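Local coordinates for precorrin-3 methylase (Rhodobacter capsulatus, PDB 3NUT) that methylates a precorrin intermediate on the pathway to cobalamin (vitamin B12), using S-adenosyl-L-methionine as the methyl donor, at the interface of chains A and B. Residues are numbered along the deposited sequence; one frame, centred on the assembly and turned at random. Chains: chain A/B, Precorrin-3 methylase.

Contact 1: the interface of chains A and B. Residues chain A 130-131, 239, 242; chain B 99, 102, 113, 115.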
# COMPACT_ATOMS: atom_id res chain seq x y z
N GLY A 130 6.80 -12.18 -4.75
CA GLY A 130 5.80 -12.53 -5.74
C GLY A 130 4.48 -11.79 -5.56
O GLY A 130 4.37 -10.61 -5.86
N ALA A 131 3.48 -12.48 -5.04
CA ALA A 131 2.18 -11.86 -4.89
C ALA A 131 1.39 -12.31 -3.64
O ALA A 131 0.22 -12.69 -3.74
CB ALA A 131 1.37 -12.08 -6.18
N VAL A 239 4.81 -21.41 -5.15
CA VAL A 239 5.20 -21.96 -6.45
C VAL A 239 6.69 -21.66 -6.68
O VAL A 239 7.08 -20.53 -7.02
CB VAL A 239 4.26 -21.57 -7.64
CG1 VAL A 239 4.30 -20.08 -7.94
CG2 VAL A 239 4.63 -22.37 -8.88
N TRP A 242 8.44 -18.57 -5.25
CA TRP A 242 7.40 -17.54 -5.20
C TRP A 242 6.21 -17.85 -4.28
O TRP A 242 5.92 -19.00 -3.98
CB TRP A 242 6.86 -17.23 -6.59
CG TRP A 242 7.90 -16.83 -7.57
CD1 TRP A 242 8.37 -17.58 -8.62
CD2 TRP A 242 8.60 -15.60 -7.62
NE1 TRP A 242 9.32 -16.88 -9.32
CE2 TRP A 242 9.48 -15.66 -8.72
CE3 TRP A 242 8.57 -14.43 -6.85
CZ2 TRP A 242 10.33 -14.60 -9.06
CZ3 TRP A 242 9.42 -13.39 -7.17
CH2 TRP A 242 10.28 -13.47 -8.26
N PHE B 99 1.86 -15.94 -11.47
CA PHE B 99 2.32 -17.11 -10.72
C PHE B 99 1.39 -18.32 -10.85
O PHE B 99 1.84 -19.45 -11.03
CB PHE B 99 2.62 -16.75 -9.26
CG PHE B 99 3.63 -15.66 -9.14
CD1 PHE B 99 4.93 -15.86 -9.53
CD2 PHE B 99 3.28 -14.41 -8.67
CE1 PHE B 99 5.86 -14.85 -9.45
CE2 PHE B 99 4.21 -13.39 -8.59
CZ PHE B 99 5.49 -13.61 -8.98
N LEU B 102 2.13 -19.58 -13.93
CA LEU B 102 3.40 -20.30 -13.74
C LEU B 102 3.23 -21.70 -13.11
O LEU B 102 3.93 -22.63 -13.50
CB LEU B 102 4.40 -19.46 -12.92
CG LEU B 102 5.85 -19.96 -12.90
CD1 LEU B 102 6.51 -19.79 -14.25
CD2 LEU B 102 6.66 -19.23 -11.88
N ILE B 113 11.61 -13.65 -13.61
CA ILE B 113 10.43 -12.91 -13.23
C ILE B 113 10.80 -11.85 -12.20
O ILE B 113 11.60 -12.11 -11.28
CB ILE B 113 9.35 -13.85 -12.70
CG1 ILE B 113 8.85 -14.73 -13.85
CG2 ILE B 113 8.22 -13.08 -12.03
CD1 ILE B 113 7.89 -15.81 -13.45
N ILE B 115 8.76 -8.64 -10.00
CA ILE B 115 7.59 -7.81 -9.67
C ILE B 115 8.06 -6.46 -9.15
O ILE B 115 8.96 -6.37 -8.31
CB ILE B 115 6.67 -8.49 -8.63
CG1 ILE B 115 6.51 -9.98 -8.95
CG2 ILE B 115 5.32 -7.76 -8.52
CD1 ILE B 115 5.91 -10.30 -10.33
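A:Trp242 and B:Phe99 meet ring against ring, and their offset, tilted packing shows how two flat groups can share a surface without stacking face to face. The B:Phe99 ring is inclined to the indole and brings one corner over it: CE1 stands 3.3 Å above the indole plane of A:Trp242, toward the rim, and comes within 3.4 Å of CD2 of that residue. A:Gly130 lies on the same side of the phenyl ring as the indole, by the rim near CE2 and CZ, with its CA 3.4 Å from CE2 of B:Phe99. The methyl CB of A:Ala131 closes the rim near CD2 and CE2 of the phenyl.

Around this pair lies an aliphatic border. B:Ile113 sits under the six-membered part of the same indole face, its CB 3.8 Å from CZ2 of A:Trp242, while CD2 of B:Leu102 meets the pyrrole end at CD1 of A:Trp242, 4.0 Å away. A:Val239 offers CG1 to the base of the B:Phe99 side chain, and CG1 of B:Ile115 lies 3.8 Å from the carbonyl O of A:Gly130. With CG anti to the carbonyl carbon (chi1 -57°), the B:Phe99 ring lies back along its helix toward the N-terminal end and turns a face to chain A. This largely apolar patch of the two-fold interface probably helps hold the two copies together. In the fold, helix 94-103 and strand 113-116 of chain B face strands 130-131, 237-239 and 242-244 of chain A.

Contact 2: the interface of chains A and B. Residues chain A 136, 162-163, 233; chain B 154-155.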
# COMPACT_ATOMS: atom_id res chain seq x y z
N ASP A 136 -7.56 -9.74 -0.66
CA ASP A 136 -7.90 -8.96 0.53
C ASP A 136 -6.85 -9.12 1.63
O ASP A 136 -6.48 -10.23 1.99
CB ASP A 136 -9.27 -9.37 1.06
CG ASP A 136 -10.39 -9.10 0.06
OD1 ASP A 136 -10.09 -8.60 -1.04
OD2 ASP A 136 -11.56 -9.38 0.37
N GLY A 162 -11.74 -13.28 9.23
CA GLY A 162 -12.19 -12.81 7.92
C GLY A 162 -11.35 -13.41 6.82
O GLY A 162 -11.65 -13.25 5.63
N ASP A 163 -10.30 -14.11 7.22
CA ASP A 163 -9.39 -14.76 6.28
C ASP A 163 -8.66 -13.73 5.40
O ASP A 163 -8.42 -13.97 4.21
CB ASP A 163 -10.10 -15.82 5.42
CG ASP A 163 -9.11 -16.69 4.64
OD1 ASP A 163 -8.07 -17.09 5.22
OD2 ASP A 163 -9.35 -16.96 3.43
N ASN A 233 -3.37 -15.62 3.14
CA ASN A 233 -4.72 -16.15 3.35
C ASN A 233 -4.55 -17.66 3.66
O ASN A 233 -3.44 -18.20 3.62
CB ASN A 233 -5.56 -16.06 2.05
CG ASN A 233 -5.88 -14.64 1.63
OD1 ASN A 233 -6.82 -14.01 2.13
ND2 ASN A 233 -5.12 -14.14 0.67
N LYS B 154 -18.13 -11.84 5.30
CA LYS B 154 -17.16 -12.26 6.33
C LYS B 154 -15.92 -11.33 6.45
O LYS B 154 -15.38 -11.13 7.54
CB LYS B 154 -16.73 -13.72 6.07
CG LYS B 154 -15.70 -14.32 7.08
CD LYS B 154 -15.27 -15.77 6.73
CE LYS B 154 -14.26 -15.80 5.56
NZ LYS B 154 -13.90 -17.15 5.07
N ARG B 155 -15.45 -10.78 5.33
CA ARG B 155 -14.34 -9.83 5.38
C ARG B 155 -14.82 -8.50 6.00
O ARG B 155 -14.25 -8.02 6.98
CB ARG B 155 -13.73 -9.62 3.98
CG ARG B 155 -13.16 -10.89 3.31
CD ARG B 155 -11.65 -11.02 3.44
NE ARG B 155 -11.17 -12.38 3.14
CZ ARG B 155 -11.01 -12.90 1.92
NH1 ARG B 155 -11.29 -12.20 0.83
NH2 ARG B 155 -10.57 -14.14 1.78
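Helix 149-161 of chain B sends B:Arg155 into chain A, where it meets A:Asp136 just ahead of strand 137-141 and the loop residues A:Gly162 and A:Asp163, which follow chain A's own helix 149-161. B:Arg155 illustrates how one guanidinium can serve carboxylate and carbonyl acceptors. NH1 of B:Arg155 makes a salt-bridging hydrogen bond of 2.9 Å to OD2 of A:Asp136. The acceptor lies close to the guanidinium plane, but the donor arrives from above the carboxylate, and the two planes stand 79° apart. NE of B:Arg155 donates to the main-chain O of A:Gly162 at 2.7 Å, a bent bond with 135° at the hydrogen. NH2 of B:Arg155 reaches A:Asp163 more loosely: its link to the carbonyl O is weak at 3.2 Å, as is the salt bridge to OD2 at 3.5 Å.

A bend in the chain of B:Arg155 at chi2 (-99°) swings the group across to these acceptors. The neighbouring B:Lys154 lays its CG against CA of A:Gly162, 3.9 Å away, and its NZ may add a longer-range attraction to the A:Asp163 carboxylate. By pinning the helix of one subunit to loops of the other, the site probably helps to fix how the chains are set in the deposited two-fold pair, probably the biological dimer.

Contact 3: the interface of chains A and B. Residues chain A 239, 244-247; chain B 96, 99-100, 103.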
# COMPACT_ATOMS: atom_id res chain seq x y z
N VAL A 239 4.81 -21.41 -5.15
CA VAL A 239 5.20 -21.96 -6.45
C VAL A 239 6.69 -21.66 -6.68
O VAL A 239 7.08 -20.53 -7.02
CB VAL A 239 4.26 -21.57 -7.64
CG1 VAL A 239 4.30 -20.08 -7.94
CG2 VAL A 239 4.63 -22.37 -8.88
N TYR A 244 2.04 -16.78 -3.69
CA TYR A 244 0.86 -16.14 -4.25
C TYR A 244 -0.43 -16.73 -3.70
O TYR A 244 -0.40 -17.78 -3.08
CB TYR A 244 0.89 -16.27 -5.77
CG TYR A 244 0.43 -17.60 -6.31
CD1 TYR A 244 -0.81 -17.72 -6.94
CD2 TYR A 244 1.24 -18.74 -6.22
CE1 TYR A 244 -1.25 -18.94 -7.46
CE2 TYR A 244 0.81 -19.97 -6.73
CZ TYR A 244 -0.43 -20.06 -7.35
OH TYR A 244 -0.88 -21.27 -7.86
N THR A 245 -1.54 -16.05 -3.93
CA THR A 245 -2.87 -16.56 -3.57
C THR A 245 -3.71 -16.76 -4.84
O THR A 245 -3.85 -15.83 -5.63
CB THR A 245 -3.62 -15.59 -2.64
OG1 THR A 245 -2.79 -15.23 -1.54
CG2 THR A 245 -4.92 -16.23 -2.12
N PRO A 246 -4.27 -17.98 -5.03
CA PRO A 246 -5.11 -18.28 -6.18
C PRO A 246 -6.49 -17.66 -5.98
O PRO A 246 -6.81 -17.23 -4.86
CB PRO A 246 -5.20 -19.81 -6.18
CG PRO A 246 -4.18 -20.28 -5.19
CD PRO A 246 -4.09 -19.18 -4.19
N ARG A 247 -7.30 -17.61 -7.05
CA ARG A 247 -8.63 -17.00 -7.00
C ARG A 247 -9.75 -18.00 -7.26
O ARG A 247 -10.41 -18.44 -6.32
CB ARG A 247 -8.75 -15.76 -7.91
CG ARG A 247 -7.86 -15.74 -9.19
CD ARG A 247 -8.53 -16.41 -10.40
NE ARG A 247 -8.00 -15.91 -11.68
CZ ARG A 247 -8.59 -16.04 -12.87
NH1 ARG A 247 -9.76 -16.67 -13.00
NH2 ARG A 247 -8.00 -15.54 -13.96
N SER B 96 -0.50 -11.82 -9.34
CA SER B 96 -1.05 -13.12 -8.93
C SER B 96 -1.37 -14.05 -10.11
O SER B 96 -1.14 -15.27 -10.03
CB SER B 96 -2.27 -12.94 -8.01
OG SER B 96 -2.87 -11.67 -8.20
N PHE B 99 1.86 -15.94 -11.47
CA PHE B 99 2.32 -17.11 -10.72
C PHE B 99 1.39 -18.32 -10.85
O PHE B 99 1.84 -19.45 -11.03
CB PHE B 99 2.62 -16.75 -9.26
CG PHE B 99 3.63 -15.66 -9.14
CD1 PHE B 99 4.93 -15.86 -9.53
CD2 PHE B 99 3.28 -14.41 -8.67
CE1 PHE B 99 5.86 -14.85 -9.45
CE2 PHE B 99 4.21 -13.39 -8.59
CZ PHE B 99 5.49 -13.61 -8.98
N GLU B 100 0.08 -18.05 -10.80
CA GLU B 100 -0.95 -19.03 -11.13
C GLU B 100 -0.77 -19.62 -12.53
O GLU B 100 -0.90 -20.84 -12.73
CB GLU B 100 -2.32 -18.37 -11.00
CG GLU B 100 -3.46 -19.27 -11.37
CD GLU B 100 -4.77 -18.88 -10.69
OE1 GLU B 100 -5.57 -19.81 -10.40
OE2 GLU B 100 -4.99 -17.67 -10.45
N GLU B 103 2.30 -21.85 -12.16
CA GLU B 103 2.08 -23.13 -11.47
C GLU B 103 1.46 -24.14 -12.41
O GLU B 103 1.70 -25.34 -12.30
CB GLU B 103 1.17 -22.96 -10.24
CG GLU B 103 0.90 -24.27 -9.48
CD GLU B 103 0.79 -24.08 -7.96
OE1 GLU B 103 -0.02 -23.23 -7.51
OE2 GLU B 103 1.51 -24.80 -7.21
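A:Tyr244 ends strand 242-244 in an extended backbone (phi -154°, psi 167°) and lies along helix 94-103 of chain B, the chain passing from there into the loop A:Thr245 to A:Arg247. In this tetrapyrrole methylase the contact illustrates how an aromatic side chain can be packed on the main chain of a partner helix. CG of A:Tyr244 sits between its backbone N and carbonyl carbon (chi1 80°), and this directs the ring along the helix surface. One ring face covers the peptide joining B:Phe99 to B:Glu100: the carbonyl carbon C of B:Phe99 lies over the ring centre, and the amide N of B:Glu100 is 3.7 Å above the plane of the A:Tyr244 ring, nearer the rim. CB of B:Phe99 touches CG of A:Tyr244 at 3.8 Å, and CE1 of the tyrosine rests 3.7 Å from CA of B:Glu100.

At the phenol end, the carboxylate oxygen OE1 of B:Glu103 is modelled at the ring edge, too close to the hydroxyl OH, so its exact position is doubtful. Beside it, CG2 of A:Val239 packs 3.7 Å from CA of B:Glu103. On the opposite flank B:Glu100 runs out extended beyond CG and brings its carboxylate to A:Arg247. The salt bridge is long, 3.7 Å from NE of A:Arg247 to OE2 of B:Glu100, with the two flat groups turned nearly perpendicular.

Contact 1 and contact 3 are neighbouring parts of one surface: the centres of their C-alpha atoms lie about 7 Å apart, and both use A:Val239 and B:Phe99. Strand 242-244 of chain A supplies an aromatic residue to each, and helix 94-103 of chain B receives both. Contact 2 stands apart, with C-alpha centres about 22 Å from contact 1 and 17 Å from contact 3, and is polar where contact 1 is largely apolar. Because the interface is two-fold symmetric, every contact recurs with the chains exchanged. Separate patches of different character, each doubled, probably help to resist both sliding and twisting of the subunits.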